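Local coordinates for protein haemagglutinin I (Physarum polycephalum, PDB 3A5P) that is a lectin that probably agglutinates red cells by recognising carbohydrate through a minimal domain of the legume-lectin fold, at residues Val2-Ile7 with Gly73-Ala78; Trp54-His59 with Phe66-Glu71. One frame throughout, in Å; residues are numbered along the deposited sequence. Where two conformers were deposited one is given.

Contact 1. Residues Val2-Ile7 with Gly73-Ala78; sequences VWSVQI and GGVATA
The amides of S4 and Q6 reach the carbonyls of G74 and A76, and the amides of G74, A76 and A78 answer to V2, S4 and Q6, so five hydrogen bonds join two parallel strands. S4 N lies 2.9 Å from G74 O, well above that carbonyl's plane. G74 O takes a second hydrogen from a water that also bonds S4 OG.

The face of S4, Q6, V75 and T77 is turned largely to solvent, which suits its hydroxyls and amide, while V75 gives Q6 an apolar rest. S4 OG meets V75 CG2 at 3.6 Å. Q6 CG comes within 3.5 Å of V75 CG1, and the bend at chi2 (-76°) turns its CD away. On the other face glycine suits position 74 because W3 CB lies close over its backbone, 3.5 Å from G74 O. A76 pairs with V5 and A78 with I7, each alanine adding one methyl beside a branched neighbour; V5 CG1 packs on A76 O.

This inner face looks onto the second sheet of the sandwich: W3 and V5 touch F42, W3 and A76 touch I56, and V5 and I7 lie on V32 of strand 30-34, while W3 NE1 bonds E44.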
loop_
_atom_site.group_PDB
_atom_site.type_symbol
_atom_site.label_atom_id
_atom_site.label_comp_id
_atom_site.label_asym_id
_atom_site.label_seq_id
_atom_site.Cartn_x
_atom_site.Cartn_y
_atom_site.Cartn_z
ATOM N N VAL A 2 -20.357 -6.442 3.432
ATOM C CA VAL A 2 -19.019 -6.787 2.843
ATOM C C VAL A 2 -18.921 -6.233 1.424
ATOM O O VAL A 2 -19.937 -5.928 0.783
ATOM C CB VAL A 2 -18.701 -8.308 2.871
ATOM C CG1 VAL A 2 -18.498 -8.820 4.334
ATOM C CG2 VAL A 2 -19.780 -9.127 2.133
ATOM N N TRP A 3 -17.688 -6.073 0.946
ATOM C CA TRP A 3 -17.453 -5.357 -0.308
ATOM C C TRP A 3 -16.198 -5.869 -0.984
ATOM O O TRP A 3 -15.280 -6.417 -0.330
ATOM C CB TRP A 3 -17.361 -3.838 -0.075
ATOM C CG TRP A 3 -16.440 -3.510 1.079
ATOM C CD1 TRP A 3 -16.770 -3.493 2.411
ATOM C CD2 TRP A 3 -15.047 -3.217 1.007
ATOM N NE1 TRP A 3 -15.668 -3.204 3.165
ATOM C CE2 TRP A 3 -14.601 -2.998 2.332
ATOM C CE3 TRP A 3 -14.125 -3.091 -0.052
ATOM C CZ2 TRP A 3 -13.274 -2.700 2.639
ATOM C CZ3 TRP A 3 -12.809 -2.774 0.254
ATOM C CH2 TRP A 3 -12.393 -2.585 1.597
ATOM N N SER A 4 -16.197 -5.722 -2.307
ATOM C CA SER A 4 -15.054 -6.060 -3.148
ATOM C C SER A 4 -14.536 -4.785 -3.811
ATOM O O SER A 4 -15.175 -3.723 -3.712
ATOM C CB SER A 4 -15.458 -7.093 -4.200
ATOM O OG SER A 4 -16.387 -6.528 -5.114
ATOM N N VAL A 5 -13.379 -4.896 -4.476
ATOM C CA VAL A 5 -12.816 -3.793 -5.247
ATOM C C VAL A 5 -12.562 -4.294 -6.675
ATOM O O VAL A 5 -11.905 -5.339 -6.878
ATOM C CB VAL A 5 -11.491 -3.235 -4.647
ATOM C CG1 VAL A 5 -10.966 -2.080 -5.508
ATOM C CG2 VAL A 5 -11.700 -2.755 -3.199
ATOM N N GLN A 6 -13.112 -3.565 -7.649
ATOM C CA GLN A 6 -12.885 -3.844 -9.078
ATOM C C GLN A 6 -11.957 -2.787 -9.647
ATOM O O GLN A 6 -12.071 -1.617 -9.317
ATOM C CB GLN A 6 -14.198 -3.796 -9.844
ATOM C CG GLN A 6 -15.048 -5.041 -9.650
ATOM C CD GLN A 6 -14.507 -6.202 -10.453
ATOM O OE1 GLN A 6 -14.191 -6.062 -11.654
ATOM N NE2 GLN A 6 -14.370 -7.346 -9.804
ATOM N N ILE A 7 -11.040 -3.189 -10.515
ATOM C CA ILE A 7 -10.114 -2.213 -11.100
ATOM C C ILE A 7 -10.255 -2.216 -12.624
ATOM O O ILE A 7 -10.273 -3.282 -13.257
ATOM C CB ILE A 7 -8.645 -2.435 -10.625
ATOM C CG1 ILE A 7 -8.182 -3.863 -10.942
ATOM C CG2 ILE A 7 -8.501 -2.114 -9.106
ATOM C CD1 ILE A 7 -6.681 -4.092 -10.812
ATOM N N GLY A 73 -24.308 -6.290 -1.244
ATOM C CA GLY A 73 -22.887 -6.592 -1.397
ATOM C C GLY A 73 -22.215 -5.496 -2.214
ATOM O O GLY A 73 -22.500 -5.338 -3.402
ATOM N N GLY A 74 -21.329 -4.737 -1.575
ATOM C CA GLY A 74 -20.674 -3.587 -2.208
ATOM C C GLY A 74 -19.591 -3.943 -3.218
ATOM O O GLY A 74 -18.884 -4.938 -3.065
ATOM N N VAL A 75 -19.495 -3.138 -4.282
ATOM C CA VAL A 75 -18.421 -3.260 -5.261
ATOM C C VAL A 75 -17.896 -1.855 -5.508
ATOM O O VAL A 75 -18.584 -1.019 -6.095
ATOM C CB VAL A 75 -18.909 -3.895 -6.604
ATOM C CG1 VAL A 75 -17.753 -4.021 -7.600
ATOM C CG2 VAL A 75 -19.540 -5.253 -6.359
ATOM N N ALA A 76 -16.695 -1.572 -5.003
ATOM C CA ALA A 76 -16.060 -0.294 -5.290
ATOM C C ALA A 76 -15.215 -0.475 -6.554
ATOM O O ALA A 76 -14.289 -1.291 -6.583
ATOM C CB ALA A 76 -15.207 0.167 -4.120
ATOM N N THR A 77 -15.565 0.250 -7.603
ATOM C CA THR A 77 -14.837 0.133 -8.867
ATOM C C THR A 77 -13.938 1.351 -9.033
ATOM O O THR A 77 -14.426 2.483 -9.011
ATOM C CB THR A 77 -15.807 0.011 -10.062
ATOM O OG1 THR A 77 -16.620 -1.160 -9.880
ATOM C CG2 THR A 77 -14.996 -0.114 -11.382
ATOM N N ALA A 78 -12.632 1.112 -9.191
ATOM C CA ALA A 78 -11.667 2.194 -9.434
ATOM C C ALA A 78 -11.251 2.147 -10.892
ATOM O O ALA A 78 -10.669 1.147 -11.342
ATOM C CB ALA A 78 -10.453 2.059 -8.515
HETATM O O HOH W 1 -18.747 -7.640 -3.788
#

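Contact 2. Residues Trp54-His59 with Phe66-Glu71; sequences WYITVH and FQLGYE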
loop_
_atom_site.group_PDB
_atom_site.type_symbol
_atom_site.label_atom_id
_atom_site.label_comp_id
_atom_site.label_asym_id
_atom_site.label_seq_id
_atom_site.Cartn_x
_atom_site.Cartn_y
_atom_site.Cartn_z
ATOM N N TRP A 54 -24.051 0.963 4.551
ATOM C CA TRP A 54 -22.666 0.490 4.683
ATOM C C TRP A 54 -21.695 1.422 3.984
ATOM O O TRP A 54 -22.084 2.165 3.091
ATOM C CB TRP A 54 -22.511 -0.916 4.088
ATOM C CG TRP A 54 -23.659 -1.805 4.367
ATOM C CD1 TRP A 54 -24.477 -2.400 3.458
ATOM C CD2 TRP A 54 -24.146 -2.180 5.658
ATOM N NE1 TRP A 54 -25.438 -3.147 4.101
ATOM C CE2 TRP A 54 -25.262 -3.019 5.454
ATOM C CE3 TRP A 54 -23.740 -1.894 6.970
ATOM C CZ2 TRP A 54 -25.977 -3.579 6.511
ATOM C CZ3 TRP A 54 -24.454 -2.444 8.019
ATOM C CH2 TRP A 54 -25.561 -3.279 7.782
ATOM N N TYR A 55 -20.422 1.349 4.375
ATOM C CA TYR A 55 -19.439 2.294 3.877
ATOM C C TYR A 55 -18.069 1.650 3.628
ATOM O O TYR A 55 -17.751 0.578 4.162
ATOM C CB TYR A 55 -19.310 3.504 4.820
ATOM C CG TYR A 55 -18.603 3.177 6.120
ATOM C CD1 TYR A 55 -17.214 3.287 6.223
ATOM C CD2 TYR A 55 -19.321 2.709 7.233
ATOM C CE1 TYR A 55 -16.546 2.950 7.403
ATOM C CE2 TYR A 55 -18.661 2.385 8.434
ATOM C CZ TYR A 55 -17.278 2.501 8.503
ATOM O OH TYR A 55 -16.595 2.196 9.662
ATOM N N ILE A 56 -17.296 2.326 2.781
ATOM C CA ILE A 56 -15.894 2.005 2.513
ATOM C C ILE A 56 -15.141 3.339 2.531
ATOM O O ILE A 56 -15.471 4.258 1.764
ATOM C CB ILE A 56 -15.697 1.344 1.127
ATOM C CG1 ILE A 56 -16.638 0.144 0.947
ATOM C CG2 ILE A 56 -14.192 0.897 0.965
ATOM C CD1 ILE A 56 -16.754 -0.358 -0.536
ATOM N N THR A 57 -14.146 3.437 3.406
ATOM C CA THR A 57 -13.292 4.622 3.506
ATOM C C THR A 57 -12.061 4.459 2.620
ATOM O O THR A 57 -11.495 3.372 2.525
ATOM C CB THR A 57 -12.876 4.866 4.941
ATOM O OG1 THR A 57 -14.064 5.095 5.705
ATOM C CG2 THR A 57 -11.956 6.080 5.034
ATOM N N VAL A 58 -11.702 5.535 1.937
ATOM C CA VAL A 58 -10.586 5.507 0.994
ATOM C C VAL A 58 -9.490 6.438 1.491
ATOM O O VAL A 58 -9.750 7.627 1.788
ATOM C CB VAL A 58 -11.060 5.889 -0.426
ATOM C CG1 VAL A 58 -9.884 5.884 -1.433
ATOM C CG2 VAL A 58 -12.150 4.935 -0.876
ATOM N N HIS A 59 -8.277 5.887 1.615
ATOM C CA HIS A 59 -7.096 6.694 1.890
ATOM C C HIS A 59 -6.192 6.770 0.660
ATOM O O HIS A 59 -5.873 5.746 0.027
ATOM C CB HIS A 59 -6.329 6.148 3.097
ATOM C CG HIS A 59 -6.969 6.483 4.402
ATOM N ND1 HIS A 59 -8.019 5.763 4.918
ATOM C CD2 HIS A 59 -6.723 7.483 5.283
ATOM C CE1 HIS A 59 -8.397 6.300 6.066
ATOM N NE2 HIS A 59 -7.619 7.339 6.314
ATOM N N PHE A 66 -11.908 10.189 0.785
ATOM C CA PHE A 66 -13.379 10.279 0.885
ATOM C C PHE A 66 -13.944 8.962 1.364
ATOM O O PHE A 66 -13.205 7.978 1.500
ATOM C CB PHE A 66 -14.047 10.674 -0.458
ATOM C CG PHE A 66 -13.412 10.046 -1.684
ATOM C CD1 PHE A 66 -13.629 8.696 -1.997
ATOM C CD2 PHE A 66 -12.587 10.806 -2.525
ATOM C CE1 PHE A 66 -13.029 8.113 -3.136
ATOM C CE2 PHE A 66 -11.982 10.232 -3.660
ATOM C CZ PHE A 66 -12.215 8.885 -3.964
ATOM N N GLN A 67 -15.257 8.925 1.577
ATOM C CA GLN A 67 -15.919 7.698 1.956
ATOM C C GLN A 67 -17.003 7.396 0.944
ATOM O O GLN A 67 -17.693 8.320 0.466
ATOM C CB GLN A 67 -16.522 7.842 3.350
ATOM C CG GLN A 67 -17.047 6.545 3.942
ATOM C CD GLN A 67 -17.525 6.748 5.382
ATOM O OE1 GLN A 67 -18.708 7.002 5.615
ATOM N NE2 GLN A 67 -16.591 6.692 6.338
ATOM N N LEU A 68 -17.152 6.108 0.640
ATOM C CA LEU A 68 -18.146 5.586 -0.288
ATOM C C LEU A 68 -19.228 4.850 0.505
ATOM O O LEU A 68 -18.946 4.276 1.559
ATOM C CB LEU A 68 -17.499 4.560 -1.209
ATOM C CG LEU A 68 -16.104 4.865 -1.798
ATOM C CD1 LEU A 68 -15.457 3.580 -2.312
ATOM C CD2 LEU A 68 -16.256 5.869 -2.916
ATOM N N GLY A 69 -20.444 4.847 -0.022
ATOM C CA GLY A 69 -21.556 4.108 0.584
ATOM C C GLY A 69 -22.063 3.015 -0.337
ATOM O O GLY A 69 -21.903 3.081 -1.580
ATOM N N TYR A 70 -22.673 2.004 0.266
ATOM C CA TYR A 70 -23.280 0.927 -0.505
ATOM C C TYR A 70 -24.415 0.231 0.250
ATOM O O TYR A 70 -24.524 0.305 1.483
ATOM C CB TYR A 70 -22.210 -0.092 -0.984
ATOM C CG TYR A 70 -21.610 -0.970 0.102
ATOM C CD1 TYR A 70 -22.178 -2.215 0.415
ATOM C CD2 TYR A 70 -20.474 -0.562 0.827
ATOM C CE1 TYR A 70 -21.642 -3.031 1.403
ATOM C CE2 TYR A 70 -19.922 -1.384 1.843
ATOM C CZ TYR A 70 -20.525 -2.616 2.121
ATOM O OH TYR A 70 -20.022 -3.427 3.111
ATOM N N GLU A 71 -25.271 -0.413 -0.529
ATOM C CA GLU A 71 -26.287 -1.310 -0.021
ATOM C C GLU A 71 -25.973 -2.690 -0.581
ATOM O O GLU A 71 -25.305 -2.810 -1.614
ATOM C CB GLU A 71 -27.675 -0.860 -0.497
ATOM C CG GLU A 71 -28.056 0.555 -0.107
ATOM C CD GLU A 71 -28.257 0.732 1.395
ATOM O OE1 GLU A 71 -28.441 -0.289 2.111
ATOM O OE2 GLU A 71 -28.223 1.895 1.846
HETATM O O HOH W 2 -18.498 -1.916 4.875
#
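W54 CB presses onto one face of the Y70 ring, 3.4 Å from its centroid, in a CH-pi contact. Y70 CG stands between the backbone N and the carbonyl carbon (chi1 71°), which starts the ring back over strand 54-59, and a flat tyrosine suits the place because a methylene can bed on it. The W54 pyrrole ring continues the cover obliquely, its plane at 45° to the phenol. I56 crosses the tyrosine at about a right angle, its CG1 3.7 Å from Y70 CE2. The phenol's OH bonds V2 N and gives its hydrogen to a water that donates to Y55 O.

Further along the same face, L68 CD1 touches both I56 CB and V58 CG2, lying in the angle between them, 3.9 Å from the latter. V58 and F66 lie side by side, pointing the same way, with V58 CG2 at 4.0 Å from F66 CE1. I56, V58, L68 and part of F66 face the core of a beta sandwich, where L98 and I88 of the opposite sheet meet V58 and F66. The two strands are the arms of an antiparallel hairpin at one edge of the five-stranded sheet, joined by backbone bonds such as L68 N to I56 O at 2.7 Å.

On the reverse face, G69 sits opposite Y55, and Q67 fills the ground between Y55 and T57. Its extended chain carries NE2 to T57 OG1, a hydrogen bond of 3.1 Å, and lays the amide obliquely beside the tyrosine ring, planes 29° apart, with NE2 3.5 Å from Y55 CD1. A long amide serves well in this buried spot: OE1 accepts from T49 N and V50 N, NE2 also donates to P47 O, and T57 OG1 bonds I45 O.

Overall arrangement
From the N terminus the chain enters at once the edge strand of the four-stranded sheet, then builds the five-stranded sheet, whose last two strands form the hairpin of contact 2. This closes a short loop between residues 59 and 66. Directly afterwards the chain passes to strand 74-81, which pairs with the first strand and closes the long loop of contact 1, so the hairpin lies wholly within that loop and the two do not cross. Each contact joins two neighbouring strands of one sheet, and their centres lie about 10 Å apart. They meet in the interior, where W3 CG packs on I56 CD1 and A76 CB on L68 CD1.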